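Local coordinates for GGDEF and EAL domain-containing protein (Vibrio cholerae O1 str. 2010EL-1786, PDB 6PWK) that probably acts as a receptor for the second messenger c-di-GMP, controlling large adhesins and biofilm formation through its GGDEF and EAL domains, at residues L137-N142 against L168-I173; H216-S221 against P268-I273; L359-L364 against Q395-F400. All coordinates share one frame; numbering follows the deposited sequence.

Contact 1: L137-N142 against L168-I173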
loop_
_atom_site.group_PDB
_atom_site.type_symbol
_atom_site.label_atom_id
_atom_site.label_comp_id
_atom_site.label_asym_id
_atom_site.label_seq_id
_atom_site.Cartn_x
_atom_site.Cartn_y
_atom_site.Cartn_z
ATOM N N LEU A 137 -7.362 7.254 21.750
ATOM C CA LEU A 137 -8.011 8.545 21.946
ATOM C C LEU A 137 -6.979 9.544 22.446
ATOM O O LEU A 137 -6.352 9.323 23.485
ATOM C CB LEU A 137 -9.175 8.435 22.934
ATOM C CG LEU A 137 -9.939 9.730 23.215
ATOM C CD1 LEU A 137 -10.663 10.209 21.967
ATOM C CD2 LEU A 137 -10.914 9.542 24.365
ATOM N N GLY A 138 -6.802 10.631 21.704
ATOM C CA GLY A 138 -5.951 11.732 22.115
ATOM C C GLY A 138 -6.796 12.974 22.349
ATOM O O GLY A 138 -7.648 13.318 21.527
ATOM N N VAL A 139 -6.562 13.624 23.486
ATOM C CA VAL A 139 -7.303 14.818 23.872
ATOM C C VAL A 139 -6.306 15.898 24.271
ATOM O O VAL A 139 -5.295 15.615 24.924
ATOM C CB VAL A 139 -8.300 14.531 25.018
ATOM C CG1 VAL A 139 -9.275 13.433 24.619
ATOM C CG2 VAL A 139 -7.575 14.135 26.286
ATOM N N VAL A 140 -6.569 17.134 23.846
ATOM C CA VAL A 140 -5.771 18.282 24.257
ATOM C C VAL A 140 -6.707 19.390 24.717
ATOM O O VAL A 140 -7.802 19.563 24.170
ATOM C CB VAL A 140 -4.818 18.784 23.142
ATOM C CG1 VAL A 140 -4.623 17.733 22.062
ATOM C CG2 VAL A 140 -5.282 20.113 22.551
ATOM N N SER A 141 -6.285 20.114 25.749
ATOM C CA SER A 141 -7.008 21.269 26.257
ATOM C C SER A 141 -6.272 22.534 25.838
ATOM O O SER A 141 -5.063 22.656 26.066
ATOM C CB SER A 141 -7.139 21.217 27.778
ATOM O OG SER A 141 -5.885 21.429 28.402
ATOM N N ASN A 142 -6.998 23.466 25.229
ATOM C CA ASN A 142 -6.411 24.716 24.760
ATOM C C ASN A 142 -6.393 25.700 25.921
ATOM O O ASN A 142 -7.421 26.282 26.274
ATOM C CB ASN A 142 -7.189 25.269 23.571
ATOM C CG ASN A 142 -6.368 26.233 22.737
ATOM O OD1 ASN A 142 -5.147 26.116 22.657
ATOM N ND2 ASN A 142 -7.039 27.192 22.108
ATOM N N LEU A 168 -3.076 3.675 29.386
ATOM C CA LEU A 168 -3.854 4.896 29.509
ATOM C C LEU A 168 -5.139 4.772 28.703
ATOM O O LEU A 168 -5.132 4.279 27.571
ATOM C CB LEU A 168 -3.053 6.100 29.013
ATOM C CG LEU A 168 -1.688 6.380 29.646
ATOM C CD1 LEU A 168 -1.037 7.579 28.975
ATOM C CD2 LEU A 168 -1.825 6.609 31.141
ATOM N N ASN A 169 -6.250 5.213 29.297
ATOM C CA ASN A 169 -7.491 5.288 28.537
ATOM C C ASN A 169 -7.364 6.268 27.379
ATOM O O ASN A 169 -7.926 6.037 26.303
ATOM C CB ASN A 169 -8.650 5.687 29.450
ATOM C CG ASN A 169 -8.977 4.623 30.476
ATOM O OD1 ASN A 169 -9.760 3.711 30.211
ATOM N ND2 ASN A 169 -8.383 4.735 31.658
ATOM N N TYR A 170 -6.609 7.346 27.572
ATOM C CA TYR A 170 -6.438 8.363 26.546
ATOM C C TYR A 170 -5.130 9.108 26.803
ATOM O O TYR A 170 -4.613 9.104 27.929
ATOM C CB TYR A 170 -7.617 9.339 26.523
ATOM C CG TYR A 170 -7.914 9.950 27.873
ATOM C CD1 TYR A 170 -8.752 9.311 28.776
ATOM C CD2 TYR A 170 -7.346 11.161 28.251
ATOM C CE1 TYR A 170 -9.019 9.857 30.012
ATOM C CE2 TYR A 170 -7.609 11.717 29.487
ATOM C CZ TYR A 170 -8.446 11.058 30.362
ATOM O OH TYR A 170 -8.715 11.598 31.597
ATOM N N GLY A 171 -4.615 9.734 25.767
ATOM C CA GLY A 171 -3.437 10.570 25.866
ATOM C C GLY A 171 -3.826 12.030 26.002
ATOM O O GLY A 171 -4.514 12.581 25.141
ATOM N N PHE A 172 -3.380 12.649 27.091
ATOM C CA PHE A 172 -3.720 14.029 27.419
ATOM C C PHE A 172 -2.475 14.899 27.333
ATOM O O PHE A 172 -1.464 14.608 27.980
ATOM C CB PHE A 172 -4.336 14.124 28.816
ATOM C CG PHE A 172 -4.921 15.477 29.139
ATOM C CD1 PHE A 172 -4.110 16.526 29.548
ATOM C CD2 PHE A 172 -6.286 15.692 29.050
ATOM C CE1 PHE A 172 -4.650 17.763 29.844
ATOM C CE2 PHE A 172 -6.831 16.926 29.346
ATOM C CZ PHE A 172 -6.012 17.962 29.744
ATOM N N ILE A 173 -2.556 15.965 26.540
ATOM C CA ILE A 173 -1.531 16.999 26.475
ATOM C C ILE A 173 -2.228 18.348 26.564
ATOM O O ILE A 173 -3.209 18.587 25.854
ATOM C CB ILE A 173 -0.698 16.913 25.181
ATOM C CG1 ILE A 173 -0.011 15.554 25.061
ATOM C CG2 ILE A 173 0.335 18.027 25.133
ATOM C CD1 ILE A 173 0.883 15.432 23.841
#
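Gly171 O takes the shortest hydrogen bond of this contact, 2.8 Å from Val139 N and almost straight at 176°. The CA of Gly138 adds a CA-H...O contact to the same carbonyl oxygen. These bonds belong to a parallel strand pair, and the two strands with helix 148-164 form a beta-alpha-beta unit of the GGDEF domain. Strand 171-174 is an outermost strand of the five-stranded sheet in this chain, and 137-142 is its inner neighbour. The ladder continues on both sides of the central bond. Gly171 N bonds to Leu137 O at 2.9 Å, and Ile173 N bonds to Val139 O at 3.2 Å. The last rung, from Ser141 N to Ile173 O, is weak.

Val139 and Phe172 put their side chains on the same face of the sheet and meet at about a right angle. One branch of the valine does the work. Its CG2 lies 3.4 Å from Phe172 CD2 and 3.6 Å from Tyr170 CD2, and so touches both aromatic rings, each obliquely. Phe172 has CG anti to its backbone N (chi1 -170°), and the ring carries on to Ser141. Lys110 of helix 106-118 makes a cation-pi contact with Phe172, and the same helix touches Tyr170. On the other face Val140 and Ile173 pack on the crossover helix 148-164. Leu137 and Tyr170 run side by side, with Leu137 CD2 3.9 Å from Tyr170 CB. Beyond the pair, Gly138 and Val140 bond through their backbones to strand 45-51. The Ser141 hydroxyl has its main partner in Lys143 NZ, while its OG lies 3.7 Å from Phe172 CZ.

Contact 2: H216-S221 against P268-I273. With MG (magnesium ion), chain E; C2E (9,9'-[(2R,3R,3aS,5S,7aR,9R,10R,10aS,12S,14aR)-3,5,10,12-tetrahydroxy-5,12-dioxidooctahydro-2H,7H-difuro[3,2-d:3',2'-j][1,3,7,9,2,8]tetraoxadiphosphacyclododecine-2,9-diyl]bis(2-amino-1,9-dihydro-6H-purin-6-one)), chain C.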
loop_
_atom_site.group_PDB
_atom_site.type_symbol
_atom_site.label_atom_id
_atom_site.label_comp_id
_atom_site.label_asym_id
_atom_site.label_seq_id
_atom_site.Cartn_x
_atom_site.Cartn_y
_atom_site.Cartn_z
ATOM N N HIS A 216 19.889 -11.877 26.795
ATOM C CA HIS A 216 20.400 -10.863 25.885
ATOM C C HIS A 216 20.270 -9.504 26.560
ATOM O O HIS A 216 19.705 -9.382 27.649
ATOM C CB HIS A 216 19.673 -10.890 24.530
ATOM C CG HIS A 216 18.204 -10.597 24.606
ATOM N ND1 HIS A 216 17.281 -11.230 23.802
ATOM C CD2 HIS A 216 17.500 -9.725 25.367
ATOM C CE1 HIS A 216 16.071 -10.772 24.075
ATOM N NE2 HIS A 216 16.177 -9.855 25.020
ATOM N N ARG A 217 20.800 -8.484 25.893
ATOM C CA ARG A 217 20.629 -7.094 26.300
ATOM C C ARG A 217 19.837 -6.371 25.221
ATOM O O ARG A 217 20.297 -6.266 24.079
ATOM C CB ARG A 217 21.977 -6.410 26.528
ATOM C CG ARG A 217 22.557 -6.619 27.914
ATOM C CD ARG A 217 23.910 -5.945 28.048
ATOM N NE ARG A 217 24.972 -6.925 28.245
ATOM C CZ ARG A 217 25.336 -7.401 29.431
ATOM N NH1 ARG A 217 24.723 -6.983 30.531
ATOM N NH2 ARG A 217 26.310 -8.295 29.519
ATOM N N GLU A 218 18.654 -5.880 25.580
ATOM C CA GLU A 218 17.837 -5.126 24.641
ATOM C C GLU A 218 18.381 -3.713 24.484
ATOM O O GLU A 218 18.769 -3.069 25.462
ATOM C CB GLU A 218 16.381 -5.079 25.105
ATOM C CG GLU A 218 15.459 -4.343 24.147
ATOM C CD GLU A 218 13.998 -4.460 24.531
ATOM O OE1 GLU A 218 13.707 -5.017 25.611
ATOM O OE2 GLU A 218 13.139 -3.996 23.751
ATOM N N VAL A 219 18.407 -3.234 23.244
ATOM C CA VAL A 219 18.958 -1.926 22.911
ATOM C C VAL A 219 17.820 -0.920 22.821
ATOM O O VAL A 219 16.832 -1.147 22.111
ATOM C CB VAL A 219 19.751 -1.979 21.595
ATOM C CG1 VAL A 219 20.229 -0.591 21.205
ATOM C CG2 VAL A 219 20.927 -2.937 21.725
ATOM N N PHE A 220 17.956 0.191 23.539
ATOM C CA PHE A 220 17.006 1.295 23.488
ATOM C C PHE A 220 17.697 2.514 22.899
ATOM O O PHE A 220 18.791 2.883 23.338
ATOM C CB PHE A 220 16.455 1.615 24.879
ATOM C CG PHE A 220 15.652 0.501 25.477
ATOM C CD1 PHE A 220 14.757 -0.213 24.701
ATOM C CD2 PHE A 220 15.803 0.159 26.810
ATOM C CE1 PHE A 220 14.020 -1.242 25.243
ATOM C CE2 PHE A 220 15.068 -0.872 27.359
ATOM C CZ PHE A 220 14.174 -1.575 26.573
ATOM N N SER A 221 17.062 3.132 21.910
ATOM C CA SER A 221 17.646 4.254 21.193
ATOM C C SER A 221 17.018 5.566 21.643
ATOM O O SER A 221 15.804 5.650 21.855
ATOM C CB SER A 221 17.475 4.085 19.681
ATOM O OG SER A 221 18.121 2.909 19.223
ATOM N N PRO A 268 24.363 -11.645 23.388
ATOM C CA PRO A 268 23.511 -11.208 22.278
ATOM C C PRO A 268 22.817 -9.892 22.592
ATOM O O PRO A 268 22.558 -9.559 23.751
ATOM C CB PRO A 268 22.497 -12.353 22.133
ATOM C CG PRO A 268 23.154 -13.530 22.767
ATOM C CD PRO A 268 23.972 -12.974 23.891
ATOM N N LEU A 269 22.520 -9.141 21.538
ATOM C CA LEU A 269 21.838 -7.860 21.648
ATOM C C LEU A 269 20.492 -7.941 20.942
ATOM O O LEU A 269 20.406 -8.437 19.813
ATOM C CB LEU A 269 22.686 -6.734 21.051
ATOM C CG LEU A 269 24.007 -6.448 21.762
ATOM C CD1 LEU A 269 24.720 -5.288 21.092
ATOM C CD2 LEU A 269 23.766 -6.158 23.236
ATOM N N ALA A 270 19.449 -7.454 21.608
ATOM C CA ALA A 270 18.096 -7.465 21.071
ATOM C C ALA A 270 17.787 -6.097 20.475
ATOM O O ALA A 270 17.748 -5.096 21.199
ATOM C CB ALA A 270 17.081 -7.826 22.154
ATOM N N ILE A 271 17.565 -6.058 19.164
ATOM C CA ILE A 271 17.283 -4.822 18.442
ATOM C C ILE A 271 15.791 -4.767 18.144
ATOM O O ILE A 271 15.238 -5.690 17.534
ATOM C CB ILE A 271 18.100 -4.727 17.146
ATOM C CG1 ILE A 271 19.593 -4.886 17.435
ATOM C CG2 ILE A 271 17.829 -3.406 16.445
ATOM C CD1 ILE A 271 20.452 -4.827 16.192
ATOM N N ASN A 272 15.141 -3.684 18.567
ATOM C CA ASN A 272 13.735 -3.483 18.240
ATOM C C ASN A 272 13.581 -3.080 16.777
ATOM O O ASN A 272 14.371 -2.297 16.242
ATOM C CB ASN A 272 13.119 -2.410 19.138
ATOM C CG ASN A 272 13.045 -2.832 20.592
ATOM O OD1 ASN A 272 12.180 -3.619 20.978
ATOM N ND2 ASN A 272 13.946 -2.301 21.409
ATOM N N ILE A 273 12.551 -3.621 16.130
ATOM C CA ILE A 273 12.235 -3.312 14.742
ATOM C C ILE A 273 10.792 -2.833 14.679
ATOM O O ILE A 273 9.892 -3.493 15.209
ATOM C CB ILE A 273 12.436 -4.531 13.819
ATOM C CG1 ILE A 273 13.851 -5.098 13.968
ATOM C CG2 ILE A 273 12.161 -4.155 12.371
ATOM C CD1 ILE A 273 14.944 -4.152 13.521
HETATM MG MG MG E . 11.097 -4.504 22.826
HETATM P P1 C2E C . 9.772 -1.543 24.357
HETATM O O2P C2E C . 10.136 -2.692 23.456
HETATM O O1P C2E C . 8.670 -2.069 25.232
HETATM O "O5'" C2E C . 10.986 -1.174 25.392
HETATM C "C5'" C2E C . 10.695 -1.125 26.750
HETATM C "C4'" C2E C . 10.434 0.368 27.094
HETATM O "O4'" C2E C . 10.049 0.488 28.330
HETATM C "C3'" C2E C . 11.739 1.183 27.039
HETATM O "O3'" C2E C . 11.385 2.480 27.037
HETATM C "C2'" C2E C . 12.338 0.851 28.414
HETATM O "O2'" C2E C . 13.393 1.844 28.766
HETATM C "C1'" C2E C . 11.296 1.089 29.158
HETATM N N9 C2E C . 11.166 0.503 30.467
HETATM C C8 C2E C . 12.128 -0.449 30.377
HETATM N N7 C2E C . 12.127 -1.117 31.559
HETATM C C5 C2E C . 11.188 -0.598 32.343
HETATM C C6 C2E C . 10.689 -0.904 33.766
HETATM O O6 C2E C . 11.168 -1.765 34.424
HETATM N N1 C2E C . 9.622 -0.131 34.325
HETATM C C2 C2E C . 8.993 0.931 33.583
HETATM N N2 C2E C . 7.901 1.749 34.103
HETATM N N3 C2E C . 9.486 1.190 32.241
HETATM C C4 C2E C . 10.595 0.397 31.652
HETATM P P11 C2E C . 12.101 3.340 25.812
HETATM O O21 C2E C . 13.592 3.543 25.870
HETATM O O11 C2E C . 11.508 4.725 25.870
HETATM O O5A C2E C . 11.513 2.563 24.479
HETATM C C5A C2E C . 10.162 2.851 24.246
HETATM C C4A C2E C . 9.724 2.219 22.986
HETATM O O4A C2E C . 10.317 2.801 21.978
HETATM C C3A C2E C . 10.172 0.596 22.953
HETATM O O3A C2E C . 9.094 -0.252 23.569
HETATM C C2A C2E C . 10.309 0.313 21.770
HETATM O O2A C2E C . 9.001 -0.160 21.192
HETATM C C1A C2E C . 10.792 1.695 21.063
HETATM N N91 C2E C . 12.097 1.710 20.925
HETATM C C81 C2E C . 13.050 2.004 21.823
HETATM N N71 C2E C . 14.227 1.871 21.182
HETATM C C51 C2E C . 13.988 1.505 19.925
HETATM C C61 C2E C . 14.913 1.211 18.750
HETATM O O61 C2E C . 16.077 1.305 18.913
HETATM N N11 C2E C . 14.385 0.828 17.477
HETATM C C21 C2E C . 12.965 0.717 17.293
HETATM N N21 C2E C . 12.432 0.327 15.996
HETATM N N31 C2E C . 12.086 1.000 18.429
HETATM C C41 C2E C . 12.647 1.400 19.754
HETATM O O HOH W 1 16.309 -1.457 19.467
#
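Glu218 and Asn272 come together at the magnesium ion. Glu218 OE2 binds it at 2.3 Å, and the Asn272 side chain is a second protein ligand. The phosphate oxygen O2P of c-di-GMP binds the same ion at 2.1 Å. Glu304 and Asp334 complete the site. The two side chains cross at about a right angle, and the carboxylate and amide planes are 43° apart. The Glu218 chain is extended, with CG anti to the backbone N, and its far end reaches the ion. Its second oxygen, OE1, is held by a salt bridge to Lys355 and a hydrogen bond from Gln410.

The nucleotide is gripped next to the ion. Phe220 lays one ring face under the ribose, with C3' over the ring centre. Ser221 OG donates to guanine O61 at 2.6 Å, and Ser221 N donates to N71. A water donates to Val219 O and accepts from Asn272 N, each at 2.7 Å.

Strands 214-225 and 269-272 are parallel neighbours in the TIM-barrel-like sheet of the EAL domain. Glu218, Val219 and Phe220 probably occupy the place of the Glu-Ala-Leu signature. Three backbone bonds tie the strands: Arg217 N to Pro268 O, Ala270 N to Arg217 O, and Val219 N to Ala270 O at 2.8 Å. Ala270 N approaches its acceptor from well above the carbonyl plane.

Farther from the ion, Ala270 CB sits over the centre of the His216 ring, 3.6 Å from its centroid. This CH-pi contact is only 6° off the ring normal. His216 also bonds to His302 through ND1 and to Lys355 through NE2.

Contact 3: L359-L364 against Q395-F400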
loop_
_atom_site.group_PDB
_atom_site.type_symbol
_atom_site.label_atom_id
_atom_site.label_comp_id
_atom_site.label_asym_id
_atom_site.label_seq_id
_atom_site.Cartn_x
_atom_site.Cartn_y
_atom_site.Cartn_z
ATOM N N LEU A 359 1.852 -5.038 29.923
ATOM C CA LEU A 359 0.598 -4.901 30.649
ATOM C C LEU A 359 0.331 -6.071 31.585
ATOM O O LEU A 359 -0.595 -5.991 32.399
ATOM C CB LEU A 359 -0.564 -4.744 29.666
ATOM C CG LEU A 359 -0.581 -3.443 28.864
ATOM C CD1 LEU A 359 -1.771 -3.408 27.922
ATOM C CD2 LEU A 359 -0.605 -2.248 29.802
ATOM N N PHE A 360 1.111 -7.152 31.490
ATOM C CA PHE A 360 0.938 -8.273 32.407
ATOM C C PHE A 360 1.519 -7.977 33.783
ATOM O O PHE A 360 1.056 -8.542 34.781
ATOM C CB PHE A 360 1.571 -9.537 31.824
ATOM C CG PHE A 360 0.780 -10.147 30.702
ATOM C CD1 PHE A 360 -0.467 -10.702 30.941
ATOM C CD2 PHE A 360 1.283 -10.173 29.412
ATOM C CE1 PHE A 360 -1.200 -11.265 29.913
ATOM C CE2 PHE A 360 0.555 -10.736 28.380
ATOM C CZ PHE A 360 -0.688 -11.283 28.632
ATOM N N THR A 361 2.523 -7.106 33.862
ATOM C CA THR A 361 3.018 -6.636 35.149
ATOM C C THR A 361 2.168 -5.508 35.721
ATOM O O THR A 361 2.491 -4.995 36.796
ATOM C CB THR A 361 4.470 -6.163 35.024
ATOM O OG1 THR A 361 4.520 -4.954 34.257
ATOM C CG2 THR A 361 5.320 -7.224 34.341
ATOM N N HIS A 362 1.093 -5.121 35.035
ATOM C CA HIS A 362 0.277 -3.978 35.421
ATOM C C HIS A 362 -1.004 -4.365 36.147
ATOM O O HIS A 362 -1.420 -3.656 37.070
ATOM C CB HIS A 362 -0.076 -3.145 34.184
ATOM C CG HIS A 362 0.722 -1.884 34.055
ATOM N ND1 HIS A 362 0.143 -0.634 34.080
ATOM C CD2 HIS A 362 2.053 -1.679 33.903
ATOM C CE1 HIS A 362 1.081 0.287 33.946
ATOM N NE2 HIS A 362 2.249 -0.321 33.838
ATOM N N HIS A 363 -1.651 -5.467 35.757
ATOM C CA HIS A 363 -2.925 -5.888 36.352
ATOM C C HIS A 363 -2.785 -7.326 36.854
ATOM O O HIS A 363 -3.267 -8.269 36.227
ATOM C CB HIS A 363 -4.066 -5.738 35.359
ATOM C CG HIS A 363 -4.787 -4.434 35.467
ATOM N ND1 HIS A 363 -5.653 -4.150 36.500
ATOM C CD2 HIS A 363 -4.766 -3.333 34.679
ATOM C CE1 HIS A 363 -6.138 -2.931 36.342
ATOM N NE2 HIS A 363 -5.616 -2.414 35.245
ATOM N N LEU A 364 -2.133 -7.473 38.005
ATOM C CA LEU A 364 -1.918 -8.790 38.589
ATOM C C LEU A 364 -3.168 -9.326 39.277
ATOM O O LEU A 364 -3.396 -10.540 39.286
ATOM C CB LEU A 364 -0.767 -8.728 39.593
ATOM C CG LEU A 364 0.573 -8.166 39.117
ATOM C CD1 LEU A 364 1.431 -7.763 40.306
ATOM C CD2 LEU A 364 1.305 -9.179 38.249
ATOM N N GLN A 395 9.367 -6.067 43.446
ATOM C CA GLN A 395 9.457 -7.447 43.909
ATOM C C GLN A 395 8.087 -8.107 43.930
ATOM O O GLN A 395 7.980 -9.323 43.733
ATOM C CB GLN A 395 10.101 -7.495 45.296
ATOM C CG GLN A 395 10.384 -8.900 45.814
ATOM C CD GLN A 395 11.509 -9.590 45.064
ATOM O OE1 GLN A 395 12.580 -9.017 44.863
ATOM N NE2 GLN A 395 11.268 -10.827 44.643
ATOM N N THR A 396 7.030 -7.324 44.161
ATOM C CA THR A 396 5.673 -7.853 44.065
ATOM C C THR A 396 5.386 -8.360 42.657
ATOM O O THR A 396 4.851 -9.460 42.474
ATOM C CB THR A 396 4.661 -6.779 44.468
ATOM O OG1 THR A 396 4.961 -6.309 45.788
ATOM C CG2 THR A 396 3.247 -7.339 44.438
ATOM N N GLN A 397 5.733 -7.563 41.643
ATOM C CA GLN A 397 5.607 -8.023 40.263
ATOM C C GLN A 397 6.507 -9.225 40.005
ATOM O O GLN A 397 6.087 -10.202 39.375
ATOM C CB GLN A 397 5.938 -6.889 39.297
ATOM C CG GLN A 397 4.931 -5.752 39.293
ATOM C CD GLN A 397 5.484 -4.493 38.658
ATOM O OE1 GLN A 397 6.672 -4.413 38.343
ATOM N NE2 GLN A 397 4.627 -3.497 38.471
ATOM N N LEU A 398 7.747 -9.171 40.494
ATOM C CA LEU A 398 8.683 -10.272 40.281
ATOM C C LEU A 398 8.175 -11.559 40.917
ATOM O O LEU A 398 8.252 -12.635 40.310
ATOM C CB LEU A 398 10.055 -9.901 40.836
ATOM C CG LEU A 398 11.270 -10.683 40.336
ATOM C CD1 LEU A 398 11.401 -10.554 38.828
ATOM C CD2 LEU A 398 12.531 -10.192 41.026
ATOM N N ASP A 399 7.642 -11.470 42.139
ATOM C CA ASP A 399 7.139 -12.665 42.815
ATOM C C ASP A 399 5.875 -13.191 42.147
ATOM O O ASP A 399 5.683 -14.409 42.045
ATOM C CB ASP A 399 6.876 -12.366 44.292
ATOM C CG ASP A 399 8.147 -12.069 45.065
ATOM O OD1 ASP A 399 9.191 -12.682 44.760
ATOM O OD2 ASP A 399 8.101 -11.219 45.979
ATOM N N PHE A 400 4.997 -12.293 41.692
ATOM C CA PHE A 400 3.760 -12.736 41.053
ATOM C C PHE A 400 4.033 -13.389 39.703
ATOM O O PHE A 400 3.370 -14.365 39.336
ATOM C CB PHE A 400 2.792 -11.563 40.900
ATOM C CG PHE A 400 1.836 -11.414 42.048
ATOM C CD1 PHE A 400 2.198 -11.801 43.327
ATOM C CD2 PHE A 400 0.564 -10.909 41.843
ATOM C CE1 PHE A 400 1.314 -11.670 44.382
ATOM C CE2 PHE A 400 -0.325 -10.776 42.893
ATOM C CZ PHE A 400 0.051 -11.158 44.163
#
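Leu364 meets the edge of the Phe400 ring. Its CB lies near the ring plane, 3.4 Å from Phe400 CD2. The two side chains cross obliquely. The leucine branches divide the work: CD1 lies 3.6 Å from Phe400 CD2, while CD2 reaches back to Phe400 CB at 3.9 Å. Leu364 CG stands anti to its own carbonyl carbon (chi1 -54°), which sets it 3.9 Å from Phe400 CD2. Leu364 CD1 also approaches Gln397 CG, at 4.2 Å, one helical turn before Phe400.

Gln397 points at the loop with its chain extended beyond CG (chi2 163°). Its amide comes up to Thr361, where CD lies 4.1 Å from Thr361 CB and NE2 lies 3.1 Å from Thr361 O. At the other end of the amide, OE1 accepts from the backbone N of Glu393, a residue that itself hydrogen-bonds c-di-GMP. Gln397 thus lies in a second shell behind the ligand, about 7 Å from it. Thr361 keeps its hydroxyl within the loop, where OG1 bonds to Tyr358 O. The contact is small and lies near the surface.

It is plain packing between a loop and a helix of the EAL domain. Segment 359-364 follows strand 353-356 and leads into helix 367-382, on which Phe360 packs through Leu373 and Ile376. Segment 395-400 lies on helix 395-402, which comes between strands 386-389 and 408-409. The contact therefore joins the loop after one barrel strand to the helix after the next, strand 386-389 being the parallel neighbour of 353-356.

How the contacts relate
The three contacts follow one another along the chain, each closing before the next opens. Contact 1 belongs to the GGDEF domain and its five-stranded sheet. Contacts 2 and 3 both lie in the EAL domain, with centres 23 Å apart and nearest atoms about 12 Å apart. Contact 2 is within the barrel sheet at the magnesium and c-di-GMP site; contact 3 is peripheral. Contacts 1 and 2 are 30 Å apart between centres, on opposite sides of the chain's centre. Contact 3 comes within about 6 Å of contact 1 at nearest atoms. Leu359 and His362 touch Glu167, just before segment 168-173, so the two domains meet there.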